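Local structure of kinesin-like protein Nod (3DC4) at residues A[27-32]-A[108-113]; A[180-185]-A[234-239]; A[85-90]-A[136-141]. The protein hydrolyses ATP and binds microtubules through this kinesin motor domain, and is required for distributive segregation of non-exchange chromosomes in meiosis. All coordinates share one frame; numbering follows the deposited sequence.

Three contacts sample one kinesin motor domain from its nucleotide site to its surface. Interaction 1 is the buried one: strand 23-30 meets the P-loop helix 108-112 around ADP and magnesium, through directed hydrogen bonds. Interaction 2 lies at the surface, where a poorly ordered loop reaches strand 234-241 through the end of one glutamine. Interaction 3, partly buried, pairs helices 84-92 and 127-141 through a charged bridge. Strand 234-241 is the common element: Ile239 CG2 lies 3.8 Å from Met112 CB of interaction 1, and Ser235 OG probably hydrogen-bonds Leu90 O of interaction 3 at 2.8 Å. Interactions 1 and 3 do not touch, their nearest atoms being about 9 Å apart.

Interaction 1 (A[27-32]-A[108-113]); sequences AVREAP and KSYSMG. With MG (magnesium ion), chain B; ADP (adenosine-5'-diphosphate), chain C.
Arg29, reaching out from strand 23-30, meets Tyr110 and Ser111 on helix 108-112 beside the bound ADP. This helix carries the P-loop's lysine and serine. Lys108 bends back at its last two torsions, which brings NZ to 2.7 Å from ADP O1B, while its backbone N binds the same oxygen. Next, Ser109 OG ligates magnesium at 2.1 Å; ADP O2B and four waters complete the six ligands, and Asp241 hydrogen-bonds the same hydroxyl. Tyr110 gives its backbone N to ADP O1A (2.8 Å), and with CG anti to that nitrogen (chi1 173°) the ring turns flat under the adenine, CE2 lying 3.2 Å from ADP C6. Pro32 closes the opposite face of the base, CG at 3.5 Å from ADP C5. Arg29 NH1 stands at the edge of the tyrosine ring, and the hydroxyl is held by His124. With an alanine here, the adenine is likely to lose the aromatic floor that Pro32 presses it against, and His124 its phenol partner. Ser111 OG takes a bond from Arg29 NH1 (2.8 Å, 143° at the hydrogen) and donates a hydrogen bond to Gly107 O. Since NH1 also binds Gln75 and NH2 binds Ile73 O, the guanidinium is fixed in rotation, one face beneath ADP N6. Charge and metal thus grip the phosphates, flat packing holds the base, and the Arg29-Ser111 bond ties strand 23-30 to the P-loop helix.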
loop_
_atom_site.group_PDB
_atom_site.type_symbol
_atom_site.label_atom_id
_atom_site.label_comp_id
_atom_site.label_asym_id
_atom_site.label_seq_id
_atom_site.Cartn_x
_atom_site.Cartn_y
_atom_site.Cartn_z
ATOM N N ALA A 27 -4.495 8.123 -5.157
ATOM C CA ALA A 27 -5.832 8.349 -4.646
ATOM C C ALA A 27 -5.743 9.063 -3.303
ATOM O O ALA A 27 -4.744 8.936 -2.593
ATOM C CB ALA A 27 -6.548 7.020 -4.467
ATOM N N VAL A 28 -6.786 9.814 -2.970
ATOM C CA VAL A 28 -6.860 10.517 -1.700
ATOM C C VAL A 28 -8.167 10.135 -1.029
ATOM O O VAL A 28 -9.220 10.062 -1.672
ATOM C CB VAL A 28 -6.834 12.053 -1.875
ATOM C CG1 VAL A 28 -6.924 12.731 -0.508
ATOM C CG2 VAL A 28 -5.542 12.470 -2.569
ATOM N N ARG A 29 -8.087 9.880 0.271
ATOM C CA ARG A 29 -9.269 9.536 1.045
ATOM C C ARG A 29 -9.372 10.460 2.244
ATOM O O ARG A 29 -8.461 10.526 3.067
ATOM C CB ARG A 29 -9.216 8.085 1.538
ATOM C CG ARG A 29 -10.534 7.642 2.198
ATOM C CD ARG A 29 -10.503 6.197 2.722
ATOM N NE ARG A 29 -11.865 5.709 2.982
ATOM C CZ ARG A 29 -12.164 4.499 3.439
ATOM N NH1 ARG A 29 -11.192 3.638 3.701
ATOM N NH2 ARG A 29 -13.434 4.145 3.608
ATOM N N GLU A 30 -10.489 11.168 2.331
ATOM C CA GLU A 30 -10.738 12.087 3.429
ATOM C C GLU A 30 -11.205 11.282 4.636
ATOM O O GLU A 30 -12.116 10.467 4.520
ATOM C CB GLU A 30 -11.826 13.091 3.032
ATOM C CG GLU A 30 -12.294 13.992 4.170
ATOM C CD GLU A 30 -13.456 14.888 3.758
ATOM O OE1 GLU A 30 -14.415 14.366 3.158
ATOM O OE2 GLU A 30 -13.413 16.102 4.041
ATOM N N ALA A 31 -10.572 11.492 5.786
ATOM C CA ALA A 31 -10.960 10.774 6.999
ATOM C C ALA A 31 -12.281 11.365 7.513
ATOM O O ALA A 31 -12.658 12.483 7.140
ATOM C CB ALA A 31 -9.869 10.910 8.063
ATOM N N PRO A 32 -13.014 10.614 8.355
ATOM C CA PRO A 32 -14.292 11.086 8.909
ATOM C C PRO A 32 -14.109 12.361 9.725
ATOM O O PRO A 32 -13.076 12.556 10.370
ATOM C CB PRO A 32 -14.739 9.928 9.798
ATOM C CG PRO A 32 -14.138 8.743 9.134
ATOM C CD PRO A 32 -12.756 9.221 8.760
ATOM N N LYS A 108 -5.288 5.260 7.637
ATOM C CA LYS A 108 -4.404 4.384 6.875
ATOM C C LYS A 108 -4.621 2.907 7.226
ATOM O O LYS A 108 -4.927 2.095 6.349
ATOM C CB LYS A 108 -2.937 4.770 7.116
ATOM C CG LYS A 108 -2.581 6.191 6.664
ATOM C CD LYS A 108 -1.084 6.509 6.818
ATOM C CE LYS A 108 -0.623 6.424 8.268
ATOM N NZ LYS A 108 -1.348 7.340 9.167
ATOM N N SER A 109 -4.481 2.559 8.500
ATOM C CA SER A 109 -4.649 1.167 8.932
ATOM C C SER A 109 -6.057 0.665 8.652
ATOM O O SER A 109 -6.250 -0.474 8.226
ATOM C CB SER A 109 -4.337 1.045 10.422
ATOM O OG SER A 109 -2.981 1.356 10.646
ATOM N N TYR A 110 -7.036 1.528 8.897
ATOM C CA TYR A 110 -8.431 1.197 8.643
ATOM C C TYR A 110 -8.629 0.849 7.165
ATOM O O TYR A 110 -9.211 -0.189 6.843
ATOM C CB TYR A 110 -9.321 2.394 9.018
ATOM C CG TYR A 110 -10.775 2.230 8.634
ATOM C CD1 TYR A 110 -11.661 1.542 9.461
ATOM C CD2 TYR A 110 -11.263 2.753 7.435
ATOM C CE1 TYR A 110 -12.999 1.384 9.108
ATOM C CE2 TYR A 110 -12.596 2.592 7.069
ATOM C CZ TYR A 110 -13.458 1.910 7.914
ATOM O OH TYR A 110 -14.777 1.754 7.570
ATOM N N SER A 111 -8.124 1.704 6.278
ATOM C CA SER A 111 -8.265 1.514 4.828
ATOM C C SER A 111 -7.566 0.264 4.298
ATOM O O SER A 111 -8.110 -0.459 3.464
ATOM C CB SER A 111 -7.724 2.745 4.081
ATOM O OG SER A 111 -8.494 3.897 4.370
ATOM N N MET A 112 -6.359 0.004 4.784
ATOM C CA MET A 112 -5.608 -1.139 4.298
ATOM C C MET A 112 -6.051 -2.458 4.912
ATOM O O MET A 112 -5.731 -3.525 4.389
ATOM C CB MET A 112 -4.116 -0.919 4.545
ATOM C CG MET A 112 -3.566 0.363 3.918
ATOM S SD MET A 112 -4.160 0.616 2.223
ATOM C CE MET A 112 -2.726 0.072 1.283
ATOM N N GLY A 113 -6.782 -2.383 6.021
ATOM C CA GLY A 113 -7.267 -3.588 6.683
ATOM C C GLY A 113 -6.198 -4.325 7.466
ATOM O O GLY A 113 -6.081 -5.544 7.379
HETATM MG MG MG B . -2.027 3.005 11.639
HETATM P PB ADP C . -4.109 5.699 11.069
HETATM O O1B ADP C . -3.831 6.466 9.841
HETATM O O2B ADP C . -3.780 4.190 10.806
HETATM O O3B ADP C . -3.128 6.357 12.265
HETATM P PA ADP C . -6.539 4.539 11.657
HETATM O O1A ADP C . -6.520 3.806 10.406
HETATM O O2A ADP C . -5.911 3.684 12.832
HETATM O O3A ADP C . -5.676 5.928 11.454
HETATM O "O5'" ADP C . -8.041 4.985 11.982
HETATM C "C5'" ADP C . -8.079 5.681 13.235
HETATM C "C4'" ADP C . -9.485 5.537 13.825
HETATM O "O4'" ADP C . -10.474 6.130 12.946
HETATM C "C3'" ADP C . -9.872 4.018 13.983
HETATM O "O3'" ADP C . -10.940 3.848 14.905
HETATM C "C2'" ADP C . -10.609 3.829 12.593
HETATM O "O2'" ADP C . -11.558 2.754 12.663
HETATM C "C1'" ADP C . -11.397 5.157 12.433
HETATM N N9 ADP C . -11.651 5.438 11.021
HETATM C C8 ADP C . -10.750 5.955 10.118
HETATM N N7 ADP C . -11.258 5.954 8.906
HETATM C C5 ADP C . -12.576 5.633 8.996
HETATM C C6 ADP C . -13.634 5.456 8.069
HETATM N N6 ADP C . -13.472 5.824 6.745
HETATM N N1 ADP C . -14.813 4.953 8.507
HETATM C C2 ADP C . -15.029 4.721 9.806
HETATM N N3 ADP C . -14.063 4.844 10.710
HETATM C C4 ADP C . -12.832 5.240 10.354
HETATM O O HOH W 1 -1.427 4.773 13.081
HETATM O O HOH W 2 -3.717 2.794 13.384
HETATM O O HOH W 3 -0.598 1.516 12.702
HETATM O O HOH W 4 -0.835 3.634 9.739
#

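Interaction 2 (A[180-185]-A[234-239]); sequences RCQRCT and HSRMNI
Gln182 extends from a surface loop toward two neighbours on strand 234-241, His234 and Arg236, and only its end comes near them. Its CG is anti to the backbone N, but the chain then kinks at chi2 (58°), swinging the amide toward the strand. NE2 as modelled sits 3.0 Å from Arg236 NH1 and 4.0 Å from His234 CE1. The amide is probably flipped end for end in the model and the loop is poorly ordered, so which of its atoms faces the arginine remains doubtful. Its plane is tilted 24° from the guanidinium, which it meets at the edge.

On the strand, order is better. Arg236 runs extended from CG to NE and then turns its guanidinium over the imidazole of His234, two residues back and on the same side, with CZ 3.6 Å above the ring plane and offset toward the rim. His234 NE2 is hydrogen-bonded to His227 of the adjoining strand 220-229, which helps fix the ring's rotation.

The arrangement is that of a poorly ordered surface loop reaching the central kinesin sheet through one side chain, at the strand that, as in other kinesins, runs on into switch II.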
loop_
_atom_site.group_PDB
_atom_site.type_symbol
_atom_site.label_atom_id
_atom_site.label_comp_id
_atom_site.label_asym_id
_atom_site.label_seq_id
_atom_site.Cartn_x
_atom_site.Cartn_y
_atom_site.Cartn_z
ATOM N N ARG A 180 16.267 -9.120 3.545
ATOM C CA ARG A 180 14.923 -8.621 3.817
ATOM C C ARG A 180 14.163 -8.461 2.504
ATOM O O ARG A 180 12.935 -8.378 2.491
ATOM C CB ARG A 180 14.986 -7.269 4.536
ATOM C CG ARG A 180 15.307 -6.085 3.629
ATOM C CD ARG A 180 16.754 -6.075 3.159
ATOM N NE ARG A 180 17.662 -5.552 4.176
ATOM C CZ ARG A 180 18.936 -5.244 3.952
ATOM N NH1 ARG A 180 19.690 -4.770 4.937
ATOM N NH2 ARG A 180 19.456 -5.407 2.744
ATOM N N CYS A 181 14.910 -8.416 1.405
ATOM C CA CYS A 181 14.336 -8.257 0.073
ATOM C C CYS A 181 13.552 -9.489 -0.362
ATOM O O CYS A 181 12.540 -9.381 -1.052
ATOM C CB CYS A 181 15.454 -7.974 -0.938
ATOM S SG CYS A 181 14.905 -7.713 -2.645
ATOM N N GLN A 182 14.018 -10.663 0.048
ATOM C CA GLN A 182 13.357 -11.907 -0.323
ATOM C C GLN A 182 13.266 -12.890 0.838
ATOM O O GLN A 182 12.191 -13.409 1.132
ATOM C CB GLN A 182 14.099 -12.553 -1.499
ATOM C CG GLN A 182 13.456 -13.822 -2.046
ATOM C CD GLN A 182 12.031 -13.605 -2.525
ATOM O OE1 GLN A 182 11.108 -13.459 -1.720
ATOM N NE2 GLN A 182 11.843 -13.581 -3.841
ATOM N N ARG A 183 14.391 -13.140 1.501
ATOM C CA ARG A 183 14.423 -14.077 2.624
ATOM C C ARG A 183 13.634 -13.622 3.852
ATOM O O ARG A 183 14.168 -12.939 4.728
ATOM C CB ARG A 183 15.864 -14.354 3.061
ATOM C CG ARG A 183 15.965 -15.400 4.172
ATOM C CD ARG A 183 17.313 -15.367 4.877
ATOM N NE ARG A 183 17.488 -14.155 5.674
ATOM C CZ ARG A 183 16.740 -13.840 6.729
ATOM N NH1 ARG A 183 15.765 -14.652 7.118
ATOM N NH2 ARG A 183 16.962 -12.711 7.392
ATOM N N CYS A 184 12.364 -14.005 3.907
ATOM C CA CYS A 184 11.493 -13.680 5.030
ATOM C C CYS A 184 10.304 -14.632 4.972
ATOM O O CYS A 184 9.742 -14.873 3.907
ATOM C CB CYS A 184 11.024 -12.223 4.965
ATOM S SG CYS A 184 9.813 -11.876 3.683
ATOM N N THR A 185 9.933 -15.170 6.125
ATOM C CA THR A 185 8.849 -16.137 6.221
ATOM C C THR A 185 7.506 -15.787 5.587
ATOM O O THR A 185 6.912 -14.742 5.860
ATOM C CB THR A 185 8.627 -16.550 7.700
ATOM O OG1 THR A 185 7.297 -17.048 7.876
ATOM C CG2 THR A 185 8.867 -15.386 8.624
ATOM N N HIS A 234 5.901 -15.874 -9.556
ATOM C CA HIS A 234 5.783 -15.343 -8.205
ATOM C C HIS A 234 5.392 -13.877 -8.322
ATOM O O HIS A 234 6.184 -13.045 -8.785
ATOM C CB HIS A 234 7.115 -15.468 -7.461
ATOM C CG HIS A 234 7.108 -14.877 -6.083
ATOM N ND1 HIS A 234 8.247 -14.777 -5.317
ATOM C CD2 HIS A 234 6.103 -14.361 -5.333
ATOM C CE1 HIS A 234 7.949 -14.226 -4.154
ATOM N NE2 HIS A 234 6.654 -13.965 -4.137
ATOM N N SER A 235 4.163 -13.565 -7.929
ATOM C CA SER A 235 3.694 -12.190 -7.977
ATOM C C SER A 235 3.336 -11.788 -6.560
ATOM O O SER A 235 2.943 -12.621 -5.740
ATOM C CB SER A 235 2.489 -12.048 -8.913
ATOM O OG SER A 235 1.469 -12.982 -8.604
ATOM N N ARG A 236 3.491 -10.507 -6.271
ATOM C CA ARG A 236 3.231 -10.012 -4.937
ATOM C C ARG A 236 2.227 -8.880 -4.909
ATOM O O ARG A 236 2.174 -8.062 -5.825
ATOM C CB ARG A 236 4.530 -9.488 -4.314
ATOM C CG ARG A 236 5.750 -10.411 -4.401
ATOM C CD ARG A 236 7.021 -9.630 -4.029
ATOM N NE ARG A 236 8.245 -10.431 -4.045
ATOM C CZ ARG A 236 8.844 -10.874 -5.148
ATOM N NH1 ARG A 236 9.957 -11.593 -5.053
ATOM N NH2 ARG A 236 8.333 -10.602 -6.344
ATOM N N MET A 237 1.417 -8.856 -3.859
ATOM C CA MET A 237 0.493 -7.758 -3.657
ATOM C C MET A 237 0.942 -7.201 -2.321
ATOM O O MET A 237 0.627 -7.752 -1.270
ATOM C CB MET A 237 -0.974 -8.190 -3.556
ATOM C CG MET A 237 -1.845 -7.037 -3.046
ATOM S SD MET A 237 -3.525 -6.981 -3.659
ATOM C CE MET A 237 -3.282 -6.484 -5.392
ATOM N N ASN A 238 1.707 -6.119 -2.381
ATOM C CA ASN A 238 2.226 -5.475 -1.190
ATOM C C ASN A 238 1.237 -4.452 -0.659
ATOM O O ASN A 238 0.918 -3.475 -1.337
ATOM C CB ASN A 238 3.529 -4.747 -1.509
ATOM C CG ASN A 238 4.575 -5.662 -2.120
ATOM O OD1 ASN A 238 5.006 -6.633 -1.495
ATOM N ND2 ASN A 238 4.975 -5.367 -3.350
ATOM N N ILE A 239 0.765 -4.678 0.558
ATOM C CA ILE A 239 -0.153 -3.764 1.207
ATOM C C ILE A 239 0.704 -3.038 2.227
ATOM O O ILE A 239 1.108 -3.612 3.250
ATOM C CB ILE A 239 -1.302 -4.516 1.909
ATOM C CG1 ILE A 239 -2.091 -5.317 0.867
ATOM C CG2 ILE A 239 -2.229 -3.531 2.610
ATOM C CD1 ILE A 239 -2.644 -4.474 -0.274
#

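Interaction 3 (A[85-90]-A[136-141]); sequences PLVDKL and FERVTA
Arg138, from one of two helices that lie on the same side of the kinesin motor's central sheet, reaches across from helix 127-141 to Val87 and Asp88 on helix 84-92. CB points toward the partner helix, and with CG anti to the carbonyl carbon (chi1 -61°) the chain leaves its own backbone and runs straight: every later torsion is close to 180°, so the whole length is spent on reach. Contact begins at CD, 3.7 Å from Val87 CG1. NE continues past the same methyl and Asp88 OD1, about equally far from each. At CZ the two partners separate in kind: OD1 approaches to 3.3 Å, while Val87 CG1 lies over one face of the guanidinium. NH1 ends the journey in a salt bridge to Asp88 OD1 at 2.6 Å, met obliquely, with the carboxylate and guanidinium planes 28° apart. Packing round this nitrogen is very tight, so the exact setting of the tip is somewhat doubtful. NH2 stays 4.2 Å from OD1 and OD2 of Asp88, too long for a second arm, so the bridge runs through NH1. The arginine also touches Leu84 and Leu91 of helix 84-92, while Leu86 and Leu90 of that helix turn to Met237 in the sheet. Back on helix 127-141, one turn is doubly tied at a single oxygen: Phe136 O accepts from Thr140 N at 2.8 Å and from Thr140 OG1 at 3.0 Å, the hydroxyl coming from above the carbonyl plane.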
loop_
_atom_site.group_PDB
_atom_site.type_symbol
_atom_site.label_atom_id
_atom_site.label_comp_id
_atom_site.label_asym_id
_atom_site.label_seq_id
_atom_site.Cartn_x
_atom_site.Cartn_y
_atom_site.Cartn_z
ATOM N N PRO A 85 -9.081 -3.808 -9.441
ATOM C CA PRO A 85 -8.435 -3.885 -10.757
ATOM C C PRO A 85 -7.041 -4.516 -10.708
ATOM O O PRO A 85 -6.607 -5.151 -11.666
ATOM C CB PRO A 85 -8.386 -2.426 -11.207
ATOM C CG PRO A 85 -9.642 -1.866 -10.592
ATOM C CD PRO A 85 -9.577 -2.446 -9.187
ATOM N N LEU A 86 -6.346 -4.343 -9.589
ATOM C CA LEU A 86 -5.005 -4.900 -9.438
ATOM C C LEU A 86 -5.016 -6.413 -9.261
ATOM O O LEU A 86 -4.026 -7.082 -9.550
ATOM C CB LEU A 86 -4.297 -4.269 -8.241
ATOM C CG LEU A 86 -4.042 -2.763 -8.299
ATOM C CD1 LEU A 86 -3.362 -2.324 -7.012
ATOM C CD2 LEU A 86 -3.177 -2.422 -9.514
ATOM N N VAL A 87 -6.134 -6.956 -8.794
ATOM C CA VAL A 87 -6.212 -8.391 -8.574
ATOM C C VAL A 87 -5.920 -9.175 -9.846
ATOM O O VAL A 87 -5.160 -10.140 -9.818
ATOM C CB VAL A 87 -7.581 -8.794 -7.999
ATOM C CG1 VAL A 87 -7.668 -10.312 -7.856
ATOM C CG2 VAL A 87 -7.769 -8.146 -6.638
ATOM N N ASP A 88 -6.513 -8.772 -10.963
ATOM C CA ASP A 88 -6.243 -9.480 -12.208
ATOM C C ASP A 88 -4.772 -9.379 -12.590
ATOM O O ASP A 88 -4.178 -10.352 -13.056
ATOM C CB ASP A 88 -7.102 -8.945 -13.353
ATOM C CG ASP A 88 -8.468 -9.587 -13.394
ATOM O OD1 ASP A 88 -8.588 -10.751 -12.944
ATOM O OD2 ASP A 88 -9.416 -8.937 -13.884
ATOM N N LYS A 89 -4.183 -8.208 -12.379
ATOM C CA LYS A 89 -2.782 -8.006 -12.714
ATOM C C LYS A 89 -1.915 -8.956 -11.885
ATOM O O LYS A 89 -1.008 -9.602 -12.412
ATOM C CB LYS A 89 -2.379 -6.547 -12.459
ATOM C CG LYS A 89 -3.283 -5.504 -13.138
ATOM C CD LYS A 89 -3.392 -5.709 -14.651
ATOM C CE LYS A 89 -4.280 -4.649 -15.295
ATOM N NZ LYS A 89 -4.399 -4.850 -16.769
ATOM N N LEU A 90 -2.203 -9.038 -10.592
ATOM C CA LEU A 90 -1.465 -9.921 -9.703
ATOM C C LEU A 90 -1.525 -11.352 -10.236
ATOM O O LEU A 90 -0.505 -12.025 -10.344
ATOM C CB LEU A 90 -2.073 -9.881 -8.303
ATOM C CG LEU A 90 -1.403 -10.781 -7.257
ATOM C CD1 LEU A 90 -0.021 -10.255 -6.903
ATOM C CD2 LEU A 90 -2.286 -10.837 -6.013
ATOM N N PHE A 136 -8.578 -15.648 -3.842
ATOM C CA PHE A 136 -8.969 -17.043 -3.673
ATOM C C PHE A 136 -10.040 -17.417 -4.689
ATOM O O PHE A 136 -9.955 -18.453 -5.351
ATOM C CB PHE A 136 -9.522 -17.302 -2.263
ATOM C CG PHE A 136 -8.471 -17.368 -1.178
ATOM C CD1 PHE A 136 -7.216 -17.920 -1.420
ATOM C CD2 PHE A 136 -8.767 -16.932 0.109
ATOM C CE1 PHE A 136 -6.276 -18.037 -0.395
ATOM C CE2 PHE A 136 -7.834 -17.047 1.141
ATOM C CZ PHE A 136 -6.588 -17.600 0.889
ATOM N N GLU A 137 -11.053 -16.566 -4.808
ATOM C CA GLU A 137 -12.153 -16.816 -5.728
ATOM C C GLU A 137 -11.691 -17.050 -7.164
ATOM O O GLU A 137 -12.107 -18.010 -7.811
ATOM C CB GLU A 137 -13.136 -15.648 -5.677
ATOM C CG GLU A 137 -14.327 -15.796 -6.595
ATOM C CD GLU A 137 -15.373 -14.737 -6.333
ATOM O OE1 GLU A 137 -15.901 -14.696 -5.200
ATOM O OE2 GLU A 137 -15.663 -13.943 -7.254
ATOM N N ARG A 138 -10.826 -16.173 -7.658
ATOM C CA ARG A 138 -10.329 -16.301 -9.021
ATOM C C ARG A 138 -9.382 -17.481 -9.185
ATOM O O ARG A 138 -9.305 -18.079 -10.256
ATOM C CB ARG A 138 -9.642 -15.008 -9.447
ATOM C CG ARG A 138 -10.577 -13.818 -9.438
ATOM C CD ARG A 138 -9.860 -12.560 -9.864
ATOM N NE ARG A 138 -10.750 -11.406 -9.864
ATOM C CZ ARG A 138 -10.372 -10.178 -10.195
ATOM N NH1 ARG A 138 -9.118 -9.945 -10.554
ATOM N NH2 ARG A 138 -11.244 -9.183 -10.165
ATOM N N VAL A 139 -8.655 -17.812 -8.124
ATOM C CA VAL A 139 -7.738 -18.943 -8.167
ATOM C C VAL A 139 -8.537 -20.242 -8.211
ATOM O O VAL A 139 -8.147 -21.191 -8.885
ATOM C CB VAL A 139 -6.806 -18.967 -6.931
ATOM C CG1 VAL A 139 -6.109 -20.315 -6.826
ATOM C CG2 VAL A 139 -5.766 -17.856 -7.041
ATOM N N THR A 140 -9.656 -20.276 -7.493
ATOM C CA THR A 140 -10.506 -21.463 -7.454
ATOM C C THR A 140 -11.326 -21.602 -8.735
ATOM O O THR A 140 -11.767 -22.699 -9.083
ATOM C CB THR A 140 -11.481 -21.424 -6.257
ATOM O OG1 THR A 140 -10.742 -21.286 -5.037
ATOM C CG2 THR A 140 -12.296 -22.713 -6.194
ATOM N N ALA A 141 -11.530 -20.486 -9.429
ATOM C CA ALA A 141 -12.301 -20.480 -10.668
ATOM C C ALA A 141 -11.414 -20.802 -11.864
ATOM O O ALA A 141 -11.901 -21.191 -12.926
ATOM C CB ALA A 141 -12.958 -19.122 -10.864
#